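Local coordinates for ABC transporter, substrate-binding protein (Streptococcus pneumoniae, PDB 5G5Y) that captures short- and long-chain fructooligosaccharides, preferring tetrasaccharides and larger, for import by the FusABC-MsmK ABC transporter, at residues D86-I98 against L319-A331. Residues are numbered along the deposited sequence; the frame is centred on the assembly and turned at random.
Sequences DLIDKYMPNLKKI and LELTAKWIDAQYA
Leu87 sets its CB against Ala323 CB, 4.0 Å away, where helix 319-329 packs across the junction of helices 85-91 and 93-101 in this bacterial solute-binding protein fold; alanine's small side chain suits this contact, and segment 86-91 crosses 319-329 at 75°. A turn later Glu320 CG lies over the centre of the Tyr91 ring in a CH-pi contact, the carboxylate plane within 6° of the ring's. Glu320 CG stands anti to the backbone N (chi1 173°), and the extended chain beyond can lie flat along the ring while OE2 forms a salt bridge to Lys324 NZ. Between the two helices, flexible Met92 bends about its CG-SD bond, bringing CE 3.6 Å from Ile326 CG2. Met92 holds the N-cap position of helix 93-101, yet its thioether side chain does not cap it; Asp327 reaches across instead, OD2 accepting from Asn94 N and OD1 from Leu95 N, both at 2.9 Å through syn lone pairs. The helix dipole probably favours the negative charge there. Asn94, whose amide can also donate, sends ND2 almost straight (175°) to Asp327 O, 3.0 Å away, arriving above the carbonyl plane on the face opposite Tyr330 N. Leu95 CD1 sits over the face of the buried Tyr330 ring, whose hydroxyl bonds to Pro120 O, and Ile98 CD1 approaches Tyr330 CD1 to 3.8 Å.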
loop_
_atom_site.group_PDB
_atom_site.type_symbol
_atom_site.label_atom_id
_atom_site.label_comp_id
_atom_site.label_asym_id
_atom_site.label_seq_id
_atom_site.Cartn_x
_atom_site.Cartn_y
_atom_site.Cartn_z
ATOM N N ASP A 86 -17.455 0.376 -22.975
ATOM C CA ASP A 86 -18.834 0.230 -23.504
ATOM C C ASP A 86 -19.560 -0.929 -22.816
ATOM O O ASP A 86 -20.764 -0.898 -22.656
ATOM C CB ASP A 86 -18.836 0.004 -25.025
ATOM C CG ASP A 86 -18.353 1.246 -25.834
ATOM O OD1 ASP A 86 -18.393 2.400 -25.336
ATOM O OD2 ASP A 86 -17.939 1.072 -27.005
ATOM N N LEU A 87 -18.808 -1.957 -22.432
ATOM C CA LEU A 87 -19.339 -3.102 -21.720
ATOM C C LEU A 87 -19.753 -2.684 -20.311
ATOM O O LEU A 87 -20.774 -3.159 -19.795
ATOM C CB LEU A 87 -18.314 -4.246 -21.662
ATOM C CG LEU A 87 -17.913 -4.815 -23.024
ATOM C CD1 LEU A 87 -16.774 -5.789 -22.846
ATOM C CD2 LEU A 87 -19.096 -5.478 -23.737
ATOM N N ILE A 88 -18.990 -1.759 -19.709
ATOM C CA ILE A 88 -19.354 -1.243 -18.392
ATOM C C ILE A 88 -20.710 -0.561 -18.459
ATOM O O ILE A 88 -21.639 -0.891 -17.703
ATOM C CB ILE A 88 -18.297 -0.287 -17.822
ATOM C CG1 ILE A 88 -17.003 -1.073 -17.577
ATOM C CG2 ILE A 88 -18.806 0.386 -16.543
ATOM C CD1 ILE A 88 -15.795 -0.210 -17.214
ATOM N N ASP A 89 -20.805 0.404 -19.363
ATOM C CA ASP A 89 -21.997 1.180 -19.542
ATOM C C ASP A 89 -23.236 0.326 -19.849
ATOM O O ASP A 89 -24.295 0.569 -19.300
ATOM C CB ASP A 89 -21.766 2.177 -20.690
ATOM C CG ASP A 89 -22.852 3.234 -20.771
ATOM O OD1 ASP A 89 -23.162 3.875 -19.733
ATOM O OD2 ASP A 89 -23.398 3.434 -21.866
ATOM N N LYS A 90 -23.103 -0.651 -20.725
ATOM C CA LYS A 90 -24.260 -1.434 -21.188
ATOM C C LYS A 90 -24.687 -2.516 -20.206
ATOM O O LYS A 90 -25.874 -2.814 -20.081
ATOM C CB LYS A 90 -23.941 -2.138 -22.505
ATOM C CG LYS A 90 -23.984 -1.277 -23.739
ATOM C CD LYS A 90 -23.947 -2.185 -24.969
ATOM C CE LYS A 90 -23.124 -1.610 -26.099
ATOM N NZ LYS A 90 -23.876 -0.568 -26.844
ATOM N N TYR A 91 -23.719 -3.126 -19.528
ATOM C CA TYR A 91 -23.984 -4.409 -18.839
ATOM C C TYR A 91 -23.593 -4.495 -17.372
ATOM O O TYR A 91 -23.730 -5.580 -16.765
ATOM C CB TYR A 91 -23.282 -5.559 -19.574
ATOM C CG TYR A 91 -23.607 -5.672 -21.055
ATOM C CD1 TYR A 91 -24.937 -5.780 -21.505
ATOM C CD2 TYR A 91 -22.595 -5.710 -22.002
ATOM C CE1 TYR A 91 -25.230 -5.880 -22.864
ATOM C CE2 TYR A 91 -22.884 -5.790 -23.363
ATOM C CZ TYR A 91 -24.202 -5.870 -23.774
ATOM O OH TYR A 91 -24.446 -5.974 -25.123
ATOM N N MET A 92 -23.049 -3.411 -16.805
ATOM C CA MET A 92 -22.403 -3.554 -15.496
ATOM C C MET A 92 -22.923 -2.546 -14.453
ATOM O O MET A 92 -22.177 -1.665 -14.012
ATOM C CB MET A 92 -20.899 -3.541 -15.647
ATOM C CG MET A 92 -20.354 -4.553 -16.650
ATOM S SD MET A 92 -18.542 -4.515 -16.704
ATOM C CE MET A 92 -18.154 -5.352 -15.144
ATOM N N PRO A 93 -24.228 -2.677 -14.062
ATOM C CA PRO A 93 -24.803 -1.726 -13.094
ATOM C C PRO A 93 -24.107 -1.666 -11.708
ATOM O O PRO A 93 -24.102 -0.593 -11.075
ATOM C CB PRO A 93 -26.270 -2.190 -12.946
ATOM C CG PRO A 93 -26.232 -3.641 -13.301
ATOM C CD PRO A 93 -25.182 -3.763 -14.378
ATOM N N ASN A 94 -23.576 -2.785 -11.200
ATOM C CA ASN A 94 -22.864 -2.732 -9.903
ATOM C C ASN A 94 -21.623 -1.834 -9.996
ATOM O O ASN A 94 -21.406 -0.981 -9.162
ATOM C CB ASN A 94 -22.490 -4.133 -9.343
ATOM C CG ASN A 94 -23.695 -5.013 -9.077
ATOM O OD1 ASN A 94 -24.737 -4.522 -8.664
ATOM N ND2 ASN A 94 -23.562 -6.306 -9.293
ATOM N N LEU A 95 -20.812 -2.038 -11.017
ATOM C CA LEU A 95 -19.627 -1.244 -11.244
ATOM C C LEU A 95 -20.023 0.199 -11.579
ATOM O O LEU A 95 -19.421 1.134 -11.089
ATOM C CB LEU A 95 -18.787 -1.850 -12.363
ATOM C CG LEU A 95 -17.490 -1.086 -12.696
ATOM C CD1 LEU A 95 -16.596 -0.856 -11.498
ATOM C CD2 LEU A 95 -16.740 -1.888 -13.724
ATOM N N LYS A 96 -21.089 0.392 -12.340
ATOM C CA LYS A 96 -21.538 1.780 -12.601
ATOM C C LYS A 96 -21.957 2.539 -11.326
ATOM O O LYS A 96 -21.728 3.759 -11.214
ATOM C CB LYS A 96 -22.690 1.795 -13.607
ATOM C CG LYS A 96 -22.236 1.598 -15.017
ATOM C CD LYS A 96 -23.415 1.198 -15.910
ATOM C CE LYS A 96 -24.311 2.361 -16.269
ATOM N NZ LYS A 96 -25.530 1.799 -16.944
ATOM N N LYS A 97 -22.557 1.831 -10.367
ATOM C CA LYS A 97 -22.931 2.442 -9.093
ATOM C C LYS A 97 -21.695 2.866 -8.256
ATOM O O LYS A 97 -21.676 3.899 -7.619
ATOM C CB LYS A 97 -23.802 1.499 -8.273
ATOM C CG LYS A 97 -24.389 2.176 -7.042
ATOM C CD LYS A 97 -25.315 1.257 -6.269
ATOM C CE LYS A 97 -25.682 1.885 -4.930
ATOM N NZ LYS A 97 -26.733 1.048 -4.290
ATOM N N ILE A 98 -20.674 2.038 -8.257
ATOM C CA ILE A 98 -19.391 2.377 -7.621
ATOM C C ILE A 98 -18.788 3.630 -8.268
ATOM O O ILE A 98 -18.385 4.571 -7.529
ATOM C CB ILE A 98 -18.423 1.172 -7.672
ATOM C CG1 ILE A 98 -18.950 0.018 -6.813
ATOM C CG2 ILE A 98 -17.010 1.521 -7.183
ATOM C CD1 ILE A 98 -18.535 -1.343 -7.296
ATOM N N LEU A 319 -18.936 -11.449 -24.958
ATOM C CA LEU A 319 -18.621 -10.235 -24.207
ATOM C C LEU A 319 -19.664 -9.835 -23.194
ATOM O O LEU A 319 -19.316 -9.416 -22.069
ATOM C CB LEU A 319 -18.292 -9.086 -25.134
ATOM C CG LEU A 319 -17.008 -9.300 -25.933
ATOM C CD1 LEU A 319 -16.801 -8.113 -26.878
ATOM C CD2 LEU A 319 -15.778 -9.476 -25.047
ATOM N N GLU A 320 -20.940 -9.966 -23.577
ATOM C CA GLU A 320 -22.012 -9.617 -22.676
ATOM C C GLU A 320 -22.037 -10.548 -21.477
ATOM O O GLU A 320 -22.169 -10.085 -20.309
ATOM C CB GLU A 320 -23.373 -9.605 -23.405
ATOM C CG GLU A 320 -24.550 -9.406 -22.467
ATOM C CD GLU A 320 -25.890 -9.389 -23.227
ATOM O OE1 GLU A 320 -25.863 -9.449 -24.467
ATOM O OE2 GLU A 320 -26.938 -9.273 -22.569
ATOM N N LEU A 321 -21.939 -11.847 -21.732
ATOM C CA LEU A 321 -21.886 -12.834 -20.646
ATOM C C LEU A 321 -20.701 -12.524 -19.707
ATOM O O LEU A 321 -20.825 -12.577 -18.495
ATOM C CB LEU A 321 -21.687 -14.236 -21.214
ATOM C CG LEU A 321 -21.848 -15.390 -20.218
ATOM C CD1 LEU A 321 -23.277 -15.449 -19.707
ATOM C CD2 LEU A 321 -21.477 -16.666 -20.941
ATOM N N THR A 322 -19.549 -12.268 -20.298
ATOM C CA THR A 322 -18.308 -12.003 -19.514
ATOM C C THR A 322 -18.491 -10.758 -18.641
ATOM O O THR A 322 -18.180 -10.801 -17.437
ATOM C CB THR A 322 -17.100 -11.858 -20.455
ATOM O OG1 THR A 322 -16.904 -13.071 -21.177
ATOM C CG2 THR A 322 -15.797 -11.565 -19.715
ATOM N N ALA A 323 -19.013 -9.671 -19.222
ATOM C CA ALA A 323 -19.218 -8.417 -18.484
ATOM C C ALA A 323 -20.185 -8.586 -17.321
ATOM O O ALA A 323 -19.945 -8.061 -16.245
ATOM C CB ALA A 323 -19.699 -7.306 -19.405
ATOM N N LYS A 324 -21.267 -9.337 -17.540
ATOM C CA LYS A 324 -22.197 -9.668 -16.482
ATOM C C LYS A 324 -21.626 -10.540 -15.381
ATOM O O LYS A 324 -21.942 -10.330 -14.208
ATOM C CB LYS A 324 -23.512 -10.258 -17.074
ATOM C CG LYS A 324 -24.270 -9.179 -17.828
ATOM C CD LYS A 324 -25.563 -9.664 -18.523
ATOM C CE LYS A 324 -26.286 -8.433 -19.063
ATOM N NZ LYS A 324 -27.523 -8.847 -19.791
ATOM N N TRP A 325 -20.799 -11.514 -15.731
ATOM C CA TRP A 325 -20.093 -12.325 -14.754
ATOM C C TRP A 325 -19.160 -11.412 -13.936
ATOM O O TRP A 325 -19.148 -11.476 -12.698
ATOM C CB TRP A 325 -19.278 -13.440 -15.440
ATOM C CG TRP A 325 -18.710 -14.403 -14.489
ATOM C CD1 TRP A 325 -19.262 -15.575 -14.108
ATOM C CD2 TRP A 325 -17.473 -14.276 -13.742
ATOM N NE1 TRP A 325 -18.466 -16.201 -13.183
ATOM C CE2 TRP A 325 -17.372 -15.417 -12.922
ATOM C CE3 TRP A 325 -16.478 -13.295 -13.660
ATOM C CZ2 TRP A 325 -16.290 -15.631 -12.054
ATOM C CZ3 TRP A 325 -15.408 -13.493 -12.782
ATOM C CH2 TRP A 325 -15.309 -14.665 -12.011
ATOM N N ILE A 326 -18.430 -10.549 -14.609
ATOM C CA ILE A 326 -17.511 -9.618 -13.889
ATOM C C ILE A 326 -18.341 -8.688 -12.995
ATOM O O ILE A 326 -18.001 -8.446 -11.802
ATOM C CB ILE A 326 -16.620 -8.808 -14.843
ATOM C CG1 ILE A 326 -15.672 -9.736 -15.587
ATOM C CG2 ILE A 326 -15.769 -7.767 -14.064
ATOM C CD1 ILE A 326 -15.002 -9.140 -16.803
ATOM N N ASP A 327 -19.457 -8.179 -13.515
ATOM C CA ASP A 327 -20.281 -7.301 -12.673
ATOM C C ASP A 327 -20.830 -7.942 -11.372
ATOM O O ASP A 327 -20.929 -7.242 -10.340
ATOM C CB ASP A 327 -21.375 -6.615 -13.458
ATOM C CG ASP A 327 -21.852 -5.366 -12.772
ATOM O OD1 ASP A 327 -20.992 -4.492 -12.459
ATOM O OD2 ASP A 327 -23.066 -5.300 -12.493
ATOM N N ALA A 328 -21.081 -9.256 -11.376
ATOM C CA ALA A 328 -21.538 -9.955 -10.186
ATOM C C ALA A 328 -20.440 -9.876 -9.090
ATOM O O ALA A 328 -20.753 -9.895 -7.902
ATOM C CB ALA A 328 -21.887 -11.373 -10.539
ATOM N N GLN A 329 -19.170 -9.737 -9.499
ATOM C CA GLN A 329 -18.059 -9.657 -8.540
ATOM C C GLN A 329 -18.051 -8.315 -7.791
ATOM O O GLN A 329 -17.528 -8.256 -6.675
ATOM C CB GLN A 329 -16.709 -9.885 -9.173
ATOM C CG GLN A 329 -16.647 -11.033 -10.171
ATOM C CD GLN A 329 -17.293 -12.318 -9.658
ATOM O OE1 GLN A 329 -16.993 -12.779 -8.562
ATOM N NE2 GLN A 329 -18.218 -12.885 -10.444
ATOM N N TYR A 330 -18.629 -7.277 -8.408
ATOM C CA TYR A 330 -18.758 -5.937 -7.848
ATOM C C TYR A 330 -20.010 -5.703 -6.994
ATOM O O TYR A 330 -20.154 -4.634 -6.414
ATOM C CB TYR A 330 -18.686 -4.886 -8.970
ATOM C CG TYR A 330 -17.314 -4.693 -9.521
ATOM C CD1 TYR A 330 -16.310 -4.058 -8.762
ATOM C CD2 TYR A 330 -16.990 -5.118 -10.797
ATOM C CE1 TYR A 330 -15.028 -3.885 -9.269
ATOM C CE2 TYR A 330 -15.708 -4.920 -11.334
ATOM C CZ TYR A 330 -14.731 -4.298 -10.557
ATOM O OH TYR A 330 -13.463 -4.122 -11.075
ATOM N N ALA A 331 -20.929 -6.685 -6.910
ATOM C CA ALA A 331 -21.971 -6.639 -5.876
ATOM C C ALA A 331 -21.253 -6.597 -4.516
ATOM O O ALA A 331 -20.313 -7.376 -4.292
ATOM C CB ALA A 331 -22.910 -7.853 -5.968
#